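Local coordinates for carboxypeptidase 1 (Deinococcus radiodurans str. R1, PDB 5GIV), which probably removes amino acids one at a time, with broad specificity, from the C-termini of peptides as a zinc-dependent carboxypeptidase of the M32 family, at residues Arg216-Arg219 / Asp220-Tyr223; Leu272-Gln275 / Gly276-Ala279; Glu296-Ser299 / Arg300-Glu303; Asn426-Ser429 / Ala430-Ala434; Gly457-Glu461 / Asn462-His466. One frame throughout, in Å; residues are numbered along the deposited sequence.

Interaction 1 (Arg216-Arg219 / Asp220-Tyr223); sequences RVIR and DYGY
One face of the Tyr221 ring receives CG1 of Val217, a CH-pi contact 4.2 Å from the ring centroid and 19° off its normal. At the edge of the Arg219 guanidinium sits the Asp220 carboxylate, while CA of Arg216 lies over one face of the guanidinium. These groups surround the C-terminal turn of helix 207-221, which closes in a Schellman motif. Gly222, with positive phi, leaves the helical path; its N bonds to Ile218 O and, weakly, to Arg219 O, and Tyr223 N closes the wider, five-residue return to Ile218 O at 2.9 Å. The two donors reach Ile218 O from opposite faces of its carbonyl plane. Arg219 turns back along the helix through bends at chi2 and chi3, bringing NH1 to Asp220 OD1 in a 2.7 Å salt bridge; OD1 is met from above the carboxylate plane. The other carboxylate oxygen, OD2, bonds to Tyr316 OH on helix 310-323. Val217 and Ile218 also pack on helix 257-275, which carries the zinc-binding histidines. The apolar pair expected across a Schellman turn is present: Ile218 and Tyr223 point the same way, side by side, with CD1 of the isoleucine 3.9 Å from CD2 of the tyrosine.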
# COMPACT_ATOMS: atom_id res chain seq x y z
N ARG A 216 7.33 14.30 15.64
CA ARG A 216 7.50 14.42 17.08
C ARG A 216 6.33 15.16 17.72
O ARG A 216 5.88 14.80 18.81
CB ARG A 216 8.83 15.13 17.38
CG ARG A 216 10.06 14.34 16.94
CD ARG A 216 11.33 14.90 17.57
NE ARG A 216 11.64 16.26 17.12
CZ ARG A 216 12.43 16.53 16.09
NH1 ARG A 216 12.97 15.55 15.38
NH2 ARG A 216 12.67 17.79 15.75
N VAL A 217 5.81 16.19 17.04
CA VAL A 217 4.69 16.95 17.59
C VAL A 217 3.44 16.09 17.67
O VAL A 217 2.80 16.00 18.72
CB VAL A 217 4.46 18.23 16.77
CG1 VAL A 217 3.18 18.93 17.24
CG2 VAL A 217 5.67 19.17 16.89
N ILE A 218 3.05 15.46 16.56
CA ILE A 218 1.80 14.71 16.61
C ILE A 218 1.95 13.48 17.48
O ILE A 218 0.98 13.00 18.08
CB ILE A 218 1.29 14.35 15.20
CG1 ILE A 218 2.18 13.30 14.56
CG2 ILE A 218 1.13 15.61 14.35
CD1 ILE A 218 1.71 12.85 13.19
N ARG A 219 3.16 12.94 17.57
CA ARG A 219 3.41 11.88 18.54
C ARG A 219 3.07 12.36 19.95
O ARG A 219 2.38 11.66 20.69
CB ARG A 219 4.87 11.42 18.44
CG ARG A 219 5.22 10.29 19.37
CD ARG A 219 6.18 10.74 20.45
NE ARG A 219 7.57 10.82 19.97
CZ ARG A 219 8.31 11.92 20.01
NH1 ARG A 219 7.80 13.03 20.51
NH2 ARG A 219 9.56 11.90 19.58
N ASP A 220 3.54 13.56 20.32
CA ASP A 220 3.17 14.13 21.62
C ASP A 220 1.68 14.41 21.69
O ASP A 220 1.08 14.29 22.76
CB ASP A 220 3.94 15.42 21.90
CG ASP A 220 5.44 15.21 21.99
OD1 ASP A 220 5.88 14.05 22.06
OD2 ASP A 220 6.16 16.24 22.03
N TYR A 221 1.06 14.83 20.58
CA TYR A 221 -0.38 15.02 20.58
C TYR A 221 -1.10 13.75 21.04
O TYR A 221 -2.09 13.81 21.78
CB TYR A 221 -0.86 15.42 19.18
CG TYR A 221 -0.80 16.90 18.82
CD1 TYR A 221 -0.24 17.84 19.68
CD2 TYR A 221 -1.31 17.36 17.61
CE1 TYR A 221 -0.20 19.19 19.34
CE2 TYR A 221 -1.28 18.69 17.26
CZ TYR A 221 -0.72 19.61 18.13
OH TYR A 221 -0.70 20.94 17.77
N GLY A 222 -0.59 12.59 20.63
CA GLY A 222 -1.23 11.33 20.96
C GLY A 222 -1.45 10.43 19.76
O GLY A 222 -2.11 9.39 19.88
N TYR A 223 -0.93 10.82 18.60
CA TYR A 223 -1.05 9.97 17.42
C TYR A 223 -0.24 8.70 17.63
O TYR A 223 0.91 8.76 18.08
CB TYR A 223 -0.57 10.70 16.17
CG TYR A 223 -0.76 9.92 14.89
CD1 TYR A 223 -2.03 9.73 14.36
CD2 TYR A 223 0.32 9.39 14.19
CE1 TYR A 223 -2.21 9.02 13.19
CE2 TYR A 223 0.15 8.68 13.02
CZ TYR A 223 -1.12 8.50 12.52
OH TYR A 223 -1.31 7.80 11.36

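Interaction 2 (Leu272-Gln275 / Gly276-Ala279); sequences LYEQ and GVDA
From Tyr273 to Val277 the backbone tightens into successive three-residue returns, Gly276 N bonding to Tyr273 O at 3.2 Å and Val277 N to Glu274 O at the same length. In both bonds the donor stands well above the carbonyl plane, at 67° for Gly276 and 64° for Val277. A weak second bond joins Gly276 N to Leu272 O at 2.9 Å, so this amide straddles two carbonyls as the chain passes from helix 257-275 into the following loop. Val277 folds back on that turn. With CG1 of Val277 anti to the backbone N (chi1 171°), the other methyl, CG2, settles 3.6 Å from Glu274 O. The polar side chains of the helical turn point away from this loop and find partners beyond it: Glu274 is shared by His295, Gly289 N and Arg240, Tyr273 OH bonds to Val290 N, and Gln275 OE1 accepts from the backbone N of Asp224. They tie the turn to helix 292-306 and the loop before it, to strand 238-242 and to the chain just after helix 207-221. The arrangement is the C-terminal exit of the HExxH helix of a zinc metallopeptidase, a few residues past the metal ligand His270.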
# COMPACT_ATOMS: atom_id res chain seq x y z
N LEU A 272 -6.54 11.38 14.98
CA LEU A 272 -6.77 11.20 16.41
C LEU A 272 -8.22 10.85 16.68
O LEU A 272 -8.51 9.94 17.47
CB LEU A 272 -6.38 12.47 17.15
CG LEU A 272 -4.88 12.71 17.27
CD1 LEU A 272 -4.62 14.09 17.81
CD2 LEU A 272 -4.29 11.63 18.20
N TYR A 273 -9.14 11.56 16.03
CA TYR A 273 -10.55 11.24 16.14
C TYR A 273 -10.81 9.77 15.85
O TYR A 273 -11.41 9.06 16.66
CB TYR A 273 -11.34 12.16 15.20
CG TYR A 273 -12.84 12.05 15.28
CD1 TYR A 273 -13.46 11.24 16.22
CD2 TYR A 273 -13.63 12.75 14.39
CE1 TYR A 273 -14.84 11.15 16.28
CE2 TYR A 273 -14.99 12.67 14.44
CZ TYR A 273 -15.60 11.86 15.38
OH TYR A 273 -16.97 11.80 15.40
N GLU A 274 -10.37 9.29 14.67
CA GLU A 274 -10.59 7.90 14.30
C GLU A 274 -9.89 6.95 15.26
O GLU A 274 -10.43 5.90 15.62
CB GLU A 274 -10.12 7.65 12.86
CG GLU A 274 -10.92 8.39 11.79
CD GLU A 274 -12.34 7.90 11.63
OE1 GLU A 274 -13.18 8.68 11.14
OE2 GLU A 274 -12.64 6.74 11.99
N GLN A 275 -8.66 7.28 15.67
CA GLN A 275 -7.91 6.40 16.56
C GLN A 275 -8.51 6.34 17.95
O GLN A 275 -8.17 5.43 18.71
CB GLN A 275 -6.44 6.84 16.64
CG GLN A 275 -5.59 6.44 15.42
CD GLN A 275 -4.10 6.65 15.63
OE1 GLN A 275 -3.67 7.44 16.49
NE2 GLN A 275 -3.29 5.94 14.85
N GLY A 276 -9.37 7.28 18.31
CA GLY A 276 -10.04 7.22 19.60
C GLY A 276 -11.36 6.48 19.62
O GLY A 276 -11.92 6.29 20.71
N VAL A 277 -11.88 6.07 18.47
CA VAL A 277 -13.16 5.37 18.47
C VAL A 277 -13.05 4.13 19.33
O VAL A 277 -12.02 3.43 19.33
CB VAL A 277 -13.61 5.03 17.04
CG1 VAL A 277 -14.82 4.12 17.08
CG2 VAL A 277 -13.92 6.29 16.25
N ASP A 278 -14.08 3.88 20.13
CA ASP A 278 -14.06 2.75 21.04
C ASP A 278 -13.86 1.43 20.29
O ASP A 278 -14.52 1.17 19.28
CB ASP A 278 -15.34 2.69 21.86
CG ASP A 278 -15.26 1.66 22.95
OD1 ASP A 278 -14.16 1.52 23.53
OD2 ASP A 278 -16.26 0.96 23.20
N ALA A 279 -12.98 0.58 20.82
CA ALA A 279 -12.73 -0.72 20.19
C ALA A 279 -14.00 -1.54 20.04
O ALA A 279 -14.12 -2.33 19.09
CB ALA A 279 -11.69 -1.51 20.99

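Interaction 3 (Glu296-Ser299 / Arg300-Glu303); sequences ESQS and RLWE. With ZN (zinc ion), chain G.
The carbonyl oxygen of Glu296 is gripped twice from the same face of its plane, by Arg300 N at 3.0 Å and by Ser299 OG, also at 3.0 Å. This turn of helix 292-306 supplies the glutamate that completes the HExxH zinc site, as in gluzincin peptidases. Glu296 OE2 binds the zinc ion at 2.2 Å, alongside His266 and His270 and three waters. Its other oxygen, OE1, accepts from the zinc-bound water 2 and from water 1, which in turn accepts from Arg300 NE at 2.7 Å. The direct charge pair, Glu296 OE1 to Arg300 NE, is long at 3.6 Å; the oxygen lies well out of the guanidinium plane, which is turned 79° from the carboxylate. Arg300 NH1 also forms a salt bridge (its hydrogen bond weak in angle) with Glu303 OE2, which bonds to ND1 of the zinc ligand His266 as its second shell. Ser299, its OG held between N and C (chi1 51°), touches both zinc-binding histidines; an alanine here would probably leave Glu296 O with one donor fewer and a small gap where the hydroxyl sat. Farther round the helix, Trp302 meets Gln298 O at its indole edge, CD1 lying 3.2 Å from that oxygen.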
# COMPACT_ATOMS: atom_id res chain seq x y z
N GLU A 296 -13.91 17.72 10.94
CA GLU A 296 -13.09 18.90 10.72
C GLU A 296 -12.92 19.73 11.99
O GLU A 296 -12.00 20.54 12.07
CB GLU A 296 -13.70 19.77 9.62
CG GLU A 296 -12.82 20.92 9.20
CD GLU A 296 -11.66 20.48 8.32
OE1 GLU A 296 -11.06 21.35 7.66
OE2 GLU A 296 -11.35 19.27 8.29
N SER A 297 -13.81 19.56 12.98
CA SER A 297 -13.61 20.25 14.24
C SER A 297 -12.35 19.76 14.93
O SER A 297 -11.71 20.52 15.66
CB SER A 297 -14.81 20.03 15.17
OG SER A 297 -14.75 18.75 15.78
N GLN A 298 -11.99 18.51 14.70
CA GLN A 298 -10.85 17.92 15.37
C GLN A 298 -9.55 18.22 14.64
O GLN A 298 -8.52 18.50 15.28
CB GLN A 298 -11.09 16.42 15.51
CG GLN A 298 -12.30 16.17 16.40
CD GLN A 298 -12.21 16.98 17.70
OE1 GLN A 298 -11.28 16.81 18.48
NE2 GLN A 298 -13.19 17.85 17.92
N SER A 299 -9.56 18.20 13.31
CA SER A 299 -8.38 18.66 12.59
C SER A 299 -8.09 20.12 12.92
O SER A 299 -6.94 20.50 13.17
CB SER A 299 -8.56 18.45 11.09
OG SER A 299 -9.79 18.99 10.66
N ARG A 300 -9.13 20.95 12.97
CA ARG A 300 -8.94 22.37 13.25
C ARG A 300 -8.57 22.61 14.71
O ARG A 300 -7.86 23.57 15.02
CB ARG A 300 -10.20 23.14 12.88
CG ARG A 300 -10.44 23.20 11.37
CD ARG A 300 -9.24 23.83 10.66
NE ARG A 300 -9.60 24.26 9.31
CZ ARG A 300 -8.78 24.92 8.50
NH1 ARG A 300 -7.55 25.25 8.89
NH2 ARG A 300 -9.21 25.29 7.29
N LEU A 301 -9.06 21.78 15.62
CA LEU A 301 -8.69 21.95 17.02
C LEU A 301 -7.19 21.74 17.20
O LEU A 301 -6.48 22.62 17.72
CB LEU A 301 -9.50 20.99 17.89
CG LEU A 301 -9.34 21.06 19.42
CD1 LEU A 301 -10.58 20.51 20.15
CD2 LEU A 301 -8.07 20.31 19.86
N TRP A 302 -6.67 20.62 16.71
CA TRP A 302 -5.25 20.33 16.88
C TRP A 302 -4.38 21.21 15.99
O TRP A 302 -3.25 21.53 16.36
CB TRP A 302 -4.97 18.86 16.63
CG TRP A 302 -5.54 17.96 17.70
CD1 TRP A 302 -6.69 17.23 17.63
CD2 TRP A 302 -5.00 17.75 19.01
NE1 TRP A 302 -6.89 16.55 18.81
CE2 TRP A 302 -5.86 16.85 19.68
CE3 TRP A 302 -3.87 18.22 19.68
CZ2 TRP A 302 -5.63 16.41 20.98
CZ3 TRP A 302 -3.63 17.77 20.99
CH2 TRP A 302 -4.51 16.88 21.62
N GLU A 303 -4.88 21.63 14.83
CA GLU A 303 -4.08 22.47 13.96
C GLU A 303 -4.06 23.92 14.45
O GLU A 303 -2.99 24.49 14.67
CB GLU A 303 -4.60 22.42 12.51
CG GLU A 303 -3.91 23.39 11.56
CD GLU A 303 -4.73 23.75 10.31
OE1 GLU A 303 -4.25 24.55 9.49
OE2 GLU A 303 -5.86 23.23 10.14
ZN ZN G . -9.77 18.44 7.04
O HOH W 1 -11.87 24.01 7.80
O HOH W 2 -9.63 20.07 5.83
O HOH W 3 -8.49 17.22 5.40
O HOH W 4 -10.97 16.86 5.62

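Interaction 4 (Asn426-Ser429 / Ala430-Ala434); sequences NVLS and AQFYA
Leu428 and Phe432, one helical turn apart, supply the apolar contact: CB of Leu428 rests 4.0 Å from CE2 of the phenylalanine. Leu428 O also lies close to the same ring, 3.3 Å from CD2 of Phe432 and oblique to it. Leu428 has a second neighbour in Gln431. The two side chains run alongside each other, with Leu428 CD2 3.8 Å from OE1 of the extended Gln431, whose amide is engaged by Ala483 O, Thr480 and the backbone of Thr485.

Among the backbone bonds, Phe432 N to Leu428 O is short and almost straight, 2.8 Å with 177° at the hydrogen, and Tyr433 N reaches Ser429 O at 3.0 Å. Just before these bonds the helix is slacker: Val427 O takes weak bonds from both Ala430 N and Gln431 N, and Asn426 O stands 3.9 Å from Ala430 N. That carbonyl is instead claimed by a side chain. Ser429 OG, placed between N and C (chi1 68°), curls back to donate to Asn426 O at 2.7 Å, a serine bonding to the carbonyl three residues earlier in its own helix and satisfying a buried acceptor.

This stretch of helix 420-439 is wedged among several others. Leu428 and Phe432 face Ser297 on helix 292-306 and Ile476 on helix 472-480, Asn426 sits against Arg300, which pairs with the zinc ligand Glu296, and Val427 and Ala430 abut Tyr489 on helix 487-501.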
# COMPACT_ATOMS: atom_id res chain seq x y z
N ASN A 426 -14.72 24.52 11.65
CA ASN A 426 -14.07 25.67 12.27
C ASN A 426 -14.85 26.12 13.50
O ASN A 426 -14.27 26.41 14.56
CB ASN A 426 -13.95 26.82 11.27
CG ASN A 426 -12.79 26.66 10.32
OD1 ASN A 426 -11.77 26.04 10.66
ND2 ASN A 426 -12.91 27.25 9.14
N VAL A 427 -16.18 26.22 13.38
CA VAL A 427 -17.00 26.65 14.50
C VAL A 427 -16.87 25.67 15.66
O VAL A 427 -16.54 26.05 16.79
CB VAL A 427 -18.47 26.80 14.05
CG1 VAL A 427 -19.35 27.17 15.23
CG2 VAL A 427 -18.59 27.84 12.95
N LEU A 428 -17.08 24.38 15.38
CA LEU A 428 -17.10 23.39 16.44
C LEU A 428 -15.74 23.22 17.11
O LEU A 428 -15.68 22.83 18.28
CB LEU A 428 -17.59 22.05 15.88
CG LEU A 428 -19.08 21.96 15.58
CD1 LEU A 428 -19.43 20.59 15.01
CD2 LEU A 428 -19.90 22.23 16.84
N SER A 429 -14.65 23.53 16.41
CA SER A 429 -13.32 23.35 17.00
C SER A 429 -13.18 24.15 18.29
O SER A 429 -12.71 23.63 19.31
CB SER A 429 -12.23 23.74 16.00
OG SER A 429 -12.23 25.13 15.73
N ALA A 430 -13.59 25.43 18.27
CA ALA A 430 -13.51 26.26 19.48
C ALA A 430 -14.55 25.85 20.52
O ALA A 430 -14.30 25.96 21.72
CB ALA A 430 -13.68 27.73 19.12
N GLN A 431 -15.73 25.41 20.08
CA GLN A 431 -16.76 24.98 21.02
C GLN A 431 -16.31 23.74 21.78
O GLN A 431 -16.44 23.67 23.00
CB GLN A 431 -18.07 24.72 20.27
CG GLN A 431 -19.27 24.32 21.13
CD GLN A 431 -20.60 24.41 20.36
OE1 GLN A 431 -20.68 25.04 19.31
NE2 GLN A 431 -21.65 23.77 20.89
N PHE A 432 -15.76 22.75 21.06
CA PHE A 432 -15.22 21.58 21.75
C PHE A 432 -14.05 21.96 22.63
O PHE A 432 -13.93 21.48 23.76
CB PHE A 432 -14.78 20.52 20.74
CG PHE A 432 -15.91 19.70 20.19
CD1 PHE A 432 -16.74 18.99 21.05
CD2 PHE A 432 -16.14 19.64 18.83
CE1 PHE A 432 -17.78 18.24 20.55
CE2 PHE A 432 -17.18 18.89 18.32
CZ PHE A 432 -18.00 18.19 19.18
N TYR A 433 -13.18 22.84 22.14
CA TYR A 433 -11.98 23.16 22.89
C TYR A 433 -12.32 23.84 24.21
O TYR A 433 -11.76 23.49 25.26
CB TYR A 433 -11.07 24.04 22.05
CG TYR A 433 -9.78 24.38 22.71
CD1 TYR A 433 -8.69 23.53 22.62
CD2 TYR A 433 -9.63 25.57 23.43
CE1 TYR A 433 -7.49 23.84 23.22
CE2 TYR A 433 -8.43 25.90 24.03
CZ TYR A 433 -7.36 25.03 23.92
OH TYR A 433 -6.16 25.34 24.52
N ALA A 434 -13.25 24.80 24.18
CA ALA A 434 -13.63 25.53 25.39
C ALA A 434 -14.24 24.59 26.42
O ALA A 434 -14.02 24.75 27.63
CB ALA A 434 -14.60 26.66 25.06

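Interaction 5 (Gly457-Glu461 / Asn462-His466); sequences GWLRE and NVYRH
Asn462 lays its amide over one face of the Trp458 indole, the two planes 25° apart and stacked although the side chains cross at about a right angle. ND2 of Asn462 lies 3.2 Å above the Trp458 plane, toward the rim, while its CB stands over the six-membered ring, 4.0 Å from the centroid in a CH-pi contact. The same amide is pinned by Trp458 O, which accepts from ND2 of Asn462 at 2.8 Å and from its backbone N. Here, near its C-terminal end, helix 453-464 widens into a pi-type turn: Leu459 O takes both Val463 N and Tyr464 N, and Arg465 N returns five residues to Arg460 O. The widened turn carries Tyr464 back across the helix, so that its ring is covered on one face by CB of Leu459, 4.0 Å from the centroid and 27° off the normal. Tyr464 OH bonds to Gln298 OE1 and Trp302 NE1 on helix 292-306; a phenylalanine in its place would probably leave those two buried polar groups without their common mate. Leu459 packs on the same helix, and Trp458 on Ala435, Ala436 and Ala439 of helix 420-439. Arg465 doubles back through an extended chain whose CG lies between N and C (chi1 68°), and its NE meets a lone pair of Glu461 O, in the carbonyl plane, at 2.9 Å.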
# COMPACT_ATOMS: atom_id res chain seq x y z
N GLY A 457 -7.41 13.33 26.35
CA GLY A 457 -8.27 12.47 27.15
C GLY A 457 -9.71 12.96 27.17
O GLY A 457 -10.64 12.19 26.97
N TRP A 458 -9.89 14.27 27.35
CA TRP A 458 -11.24 14.82 27.33
C TRP A 458 -11.92 14.57 25.99
O TRP A 458 -13.07 14.14 25.93
CB TRP A 458 -11.19 16.33 27.64
CG TRP A 458 -12.55 16.91 27.87
CD1 TRP A 458 -13.19 17.05 29.07
CD2 TRP A 458 -13.44 17.43 26.87
NE1 TRP A 458 -14.43 17.62 28.88
CE2 TRP A 458 -14.61 17.86 27.54
CE3 TRP A 458 -13.37 17.57 25.47
CZ2 TRP A 458 -15.69 18.43 26.87
CZ3 TRP A 458 -14.44 18.14 24.81
CH2 TRP A 458 -15.59 18.56 25.50
N LEU A 459 -11.21 14.84 24.89
CA LEU A 459 -11.79 14.66 23.56
C LEU A 459 -12.08 13.20 23.28
O LEU A 459 -13.11 12.87 22.69
CB LEU A 459 -10.85 15.24 22.50
CG LEU A 459 -10.66 16.76 22.56
CD1 LEU A 459 -9.47 17.19 21.72
CD2 LEU A 459 -11.91 17.47 22.08
N ARG A 460 -11.19 12.30 23.71
CA ARG A 460 -11.46 10.88 23.51
C ARG A 460 -12.70 10.45 24.30
O ARG A 460 -13.56 9.75 23.77
CB ARG A 460 -10.23 10.05 23.92
CG ARG A 460 -10.38 8.57 23.62
CD ARG A 460 -9.34 7.74 24.34
NE ARG A 460 -9.36 7.97 25.78
CZ ARG A 460 -10.14 7.31 26.64
NH1 ARG A 460 -10.98 6.37 26.21
NH2 ARG A 460 -10.08 7.60 27.94
N GLU A 461 -12.80 10.87 25.56
CA GLU A 461 -13.93 10.43 26.38
C GLU A 461 -15.25 11.07 25.96
O GLU A 461 -16.30 10.43 26.07
CB GLU A 461 -13.65 10.70 27.85
CG GLU A 461 -12.61 9.77 28.44
CD GLU A 461 -12.23 10.13 29.86
OE1 GLU A 461 -12.43 11.30 30.28
OE2 GLU A 461 -11.75 9.21 30.57
N ASN A 462 -15.22 12.32 25.50
CA ASN A 462 -16.45 13.05 25.21
C ASN A 462 -16.81 13.11 23.73
O ASN A 462 -17.95 13.45 23.41
CB ASN A 462 -16.35 14.47 25.78
CG ASN A 462 -16.28 14.47 27.29
OD1 ASN A 462 -17.30 14.46 27.96
ND2 ASN A 462 -15.07 14.47 27.83
N VAL A 463 -15.88 12.77 22.83
CA VAL A 463 -16.14 12.90 21.40
C VAL A 463 -15.76 11.62 20.67
O VAL A 463 -16.60 11.00 20.01
CB VAL A 463 -15.38 14.09 20.79
CG1 VAL A 463 -15.79 14.29 19.33
CG2 VAL A 463 -15.58 15.35 21.62
N TYR A 464 -14.48 11.23 20.75
CA TYR A 464 -13.96 10.19 19.86
C TYR A 464 -14.59 8.84 20.14
O TYR A 464 -15.05 8.16 19.21
CB TYR A 464 -12.44 10.09 20.00
CG TYR A 464 -11.67 11.36 19.73
CD1 TYR A 464 -12.29 12.46 19.16
CD2 TYR A 464 -10.33 11.46 20.07
CE1 TYR A 464 -11.58 13.63 18.94
CE2 TYR A 464 -9.62 12.62 19.85
CZ TYR A 464 -10.25 13.70 19.28
OH TYR A 464 -9.54 14.86 19.06
N ARG A 465 -14.60 8.41 21.40
CA ARG A 465 -14.91 7.01 21.67
C ARG A 465 -16.29 6.64 21.15
O ARG A 465 -16.51 5.48 20.76
CB ARG A 465 -14.81 6.70 23.17
CG ARG A 465 -15.89 7.37 24.04
CD ARG A 465 -15.77 6.93 25.49
NE ARG A 465 -16.75 7.60 26.34
CZ ARG A 465 -17.73 6.99 27.01
NH1 ARG A 465 -17.87 5.66 26.94
NH2 ARG A 465 -18.56 7.71 27.75
N HIS A 466 -17.22 7.60 21.12
CA HIS A 466 -18.58 7.29 20.72
C HIS A 466 -18.74 7.00 19.23
O HIS A 466 -19.72 6.35 18.85
CB HIS A 466 -19.53 8.41 21.14
CG HIS A 466 -19.58 8.63 22.61
ND1 HIS A 466 -19.18 9.81 23.21
CD2 HIS A 466 -19.94 7.80 23.62
CE1 HIS A 466 -19.31 9.70 24.52
NE2 HIS A 466 -19.77 8.49 24.79

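From the zinc ion held by interaction 3, the side chains of Asn426 and Tyr273 lie about 9 and 10 Å away, those of Tyr221 and Tyr464 about 13 Å. The nearest contact to interaction 3 is interaction 4, centres about 8 Å apart, with Arg300 NE 3.1 Å from Asn426 OD1. Interactions 2 and 5 are equally close, joined by a probable hydrogen bond from Asp278 N to Arg465 O (3.0 Å) and by the Tyr273 and Tyr464 rings, CD1 to CD1 3.4 Å. Interaction 1 reaches helix 292-306 through Tyr221 OH, probably bonded to Trp302 O at 3.0 Å, and packs on Leu272. Trp302 is approached from interactions 1, 2 and 5, and Phe432 links interaction 4 to Val463.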